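Local coordinates for C24 protein (Bizionia argentinensis JUB59, PDB 6OV6) that probably forms the receptor-binding tip of a long tail fiber of a temperate bacteriophage, assembling as a trimer that binds metal ions, at the interface of chains A and B. Coordinates in Å, arbitrary orientation; residue numbers count along the deposited sequence, not the author numbering. Chains: chain A/B, C24 protein.

The interface of chains A and B. Residues chain A 200, 202, 247-250; chain B 198-203.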
loop_
_atom_site.group_PDB
_atom_site.type_symbol
_atom_site.label_atom_id
_atom_site.label_comp_id
_atom_site.label_asym_id
_atom_site.label_seq_id
_atom_site.Cartn_x
_atom_site.Cartn_y
_atom_site.Cartn_z
ATOM N N VAL A 200 -53.776 6.065 -12.398
ATOM C CA VAL A 200 -54.604 7.027 -11.686
ATOM C C VAL A 200 -56.065 6.746 -12.060
ATOM O O VAL A 200 -56.328 6.330 -13.185
ATOM C CB VAL A 200 -54.130 8.502 -11.938
ATOM C CG1 VAL A 200 -54.405 8.978 -13.372
ATOM C CG2 VAL A 200 -54.716 9.450 -10.922
ATOM N N VAL A 202 -59.753 8.373 -12.466
ATOM C CA VAL A 202 -60.482 9.643 -12.564
ATOM C C VAL A 202 -61.928 9.344 -12.169
ATOM O O VAL A 202 -62.570 8.532 -12.835
ATOM C CB VAL A 202 -60.381 10.327 -13.963
ATOM C CG1 VAL A 202 -61.058 11.709 -13.944
ATOM C CG2 VAL A 202 -58.920 10.448 -14.406
ATOM N N LEU A 247 -56.501 5.042 -15.599
ATOM C CA LEU A 247 -55.597 5.378 -16.692
ATOM C C LEU A 247 -54.153 5.046 -16.372
ATOM O O LEU A 247 -53.781 5.085 -15.213
ATOM C CB LEU A 247 -55.709 6.894 -16.958
ATOM C CG LEU A 247 -57.139 7.479 -17.156
ATOM C CD1 LEU A 247 -57.091 8.985 -17.229
ATOM C CD2 LEU A 247 -57.807 6.896 -18.390
ATOM N N THR A 248 -53.340 4.773 -17.410
ATOM C CA THR A 248 -51.906 4.516 -17.236
ATOM C C THR A 248 -51.128 5.685 -17.820
ATOM O O THR A 248 -51.395 6.111 -18.945
ATOM C CB THR A 248 -51.461 3.179 -17.859
ATOM O OG1 THR A 248 -52.275 2.145 -17.282
ATOM C CG2 THR A 248 -49.932 2.891 -17.625
ATOM N N SER A 249 -50.173 6.175 -17.057
ATOM C CA SER A 249 -49.320 7.272 -17.468
ATOM C C SER A 249 -48.278 6.819 -18.473
ATOM O O SER A 249 -48.086 5.623 -18.710
ATOM C CB SER A 249 -48.615 7.869 -16.249
ATOM O OG SER A 249 -47.490 7.098 -15.843
ATOM N N THR A 250 -47.598 7.801 -19.049
ATOM C CA THR A 250 -46.435 7.628 -19.901
ATOM C C THR A 250 -45.282 7.223 -18.939
ATOM O O THR A 250 -45.300 7.654 -17.778
ATOM C CB THR A 250 -46.086 8.960 -20.559
ATOM O OG1 THR A 250 -45.864 9.931 -19.532
ATOM C CG2 THR A 250 -47.155 9.428 -21.552
ATOM N N ILE B 198 -44.911 12.946 -15.073
ATOM C CA ILE B 198 -45.458 11.964 -16.006
ATOM C C ILE B 198 -46.595 12.678 -16.721
ATOM O O ILE B 198 -47.032 13.722 -16.260
ATOM C CB ILE B 198 -45.924 10.603 -15.385
ATOM C CG1 ILE B 198 -46.863 10.736 -14.151
ATOM C CG2 ILE B 198 -44.743 9.689 -15.101
ATOM C CD1 ILE B 198 -48.419 11.002 -14.441
ATOM N N ASN B 199 -47.030 12.137 -17.841
ATOM C CA ASN B 199 -48.208 12.614 -18.547
ATOM C C ASN B 199 -49.268 11.523 -18.467
ATOM O O ASN B 199 -48.945 10.335 -18.513
ATOM C CB ASN B 199 -47.922 12.914 -20.017
ATOM C CG ASN B 199 -47.367 14.279 -20.327
ATOM O OD1 ASN B 199 -47.193 15.146 -19.461
ATOM N ND2 ASN B 199 -47.214 14.539 -21.610
ATOM N N VAL B 200 -50.534 11.935 -18.363
ATOM C CA VAL B 200 -51.666 11.020 -18.389
ATOM C C VAL B 200 -52.733 11.672 -19.271
ATOM O O VAL B 200 -52.878 12.891 -19.235
ATOM C CB VAL B 200 -52.153 10.624 -16.964
ATOM C CG1 VAL B 200 -52.778 11.809 -16.205
ATOM C CG2 VAL B 200 -53.111 9.443 -17.021
ATOM N N THR B 201 -53.413 10.879 -20.109
ATOM C CA THR B 201 -54.446 11.381 -21.005
ATOM C C THR B 201 -55.804 11.022 -20.486
ATOM O O THR B 201 -56.135 9.841 -20.412
ATOM C CB THR B 201 -54.224 10.900 -22.443
ATOM O OG1 THR B 201 -52.929 11.311 -22.848
ATOM C CG2 THR B 201 -55.247 11.496 -23.415
ATOM N N VAL B 202 -56.603 12.034 -20.135
ATOM C CA VAL B 202 -57.964 11.797 -19.651
ATOM C C VAL B 202 -58.849 11.845 -20.884
ATOM O O VAL B 202 -58.891 12.871 -21.568
ATOM C CB VAL B 202 -58.417 12.804 -18.550
ATOM C CG1 VAL B 202 -59.777 12.396 -17.992
ATOM C CG2 VAL B 202 -57.391 12.884 -17.410
ATOM N N PRO B 203 -59.535 10.745 -21.229
ATOM C CA PRO B 203 -60.373 10.782 -22.435
ATOM C C PRO B 203 -61.690 11.519 -22.227
ATOM O O PRO B 203 -62.266 11.444 -21.134
ATOM C CB PRO B 203 -60.603 9.298 -22.746
ATOM C CG PRO B 203 -60.557 8.641 -21.416
ATOM C CD PRO B 203 -59.601 9.425 -20.554
HETATM O O HOH W 1 -52.549 8.097 -20.338
#
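Along the slender shaft between chains A and B, strand 245-248 of A and the residues after it run against strand 199-202 of B, bonded at one end and packed through aliphatic groups at the other. A:Thr250 carries the polar end. A:Thr250 N donates a hydrogen bond to B:Asn199 O at 2.9 Å, nearly along the C=O axis, with 166° at the hydrogen. The hydroxyl A:Thr250 OG1, in the crowded position between backbone N and carbonyl carbon (chi1 57°), accepts from B:Asn199 N at 3.0 Å. A:Thr250 OG1 also donates a longer bond of 3.3 Å to B:Asn199 O, on an in-plane lone pair. Two donors thus grip this one carbonyl, while both side chains lie alongside each other. Beside them A:Ser249 CB meets B:Ile198 CD1 at 3.6 Å. A:Leu247 forms the tight apolar part, its CG anti to the carbonyl carbon (chi1 -51°). A:Leu247 CB touches B:Val200 CG2 at 3.6 Å, CD1 lies near B:Thr201 O and against B:Val202 CA, and CD2 meets B:Pro203 CD tip to tip. Packing slackens towards the valine pairs: B:Val200 obliquely crosses A:Val200, and A:Val202 CG2 faces B:Val202 CG2 tip to tip at 4.2 Å. On the looser flank a water bridges A:Thr248 O and B:Thr201 N. The patch lies in the narrow shaft just before the distal domain, far from the chain termini, where short strands of two subunits probably help hold the shaft together.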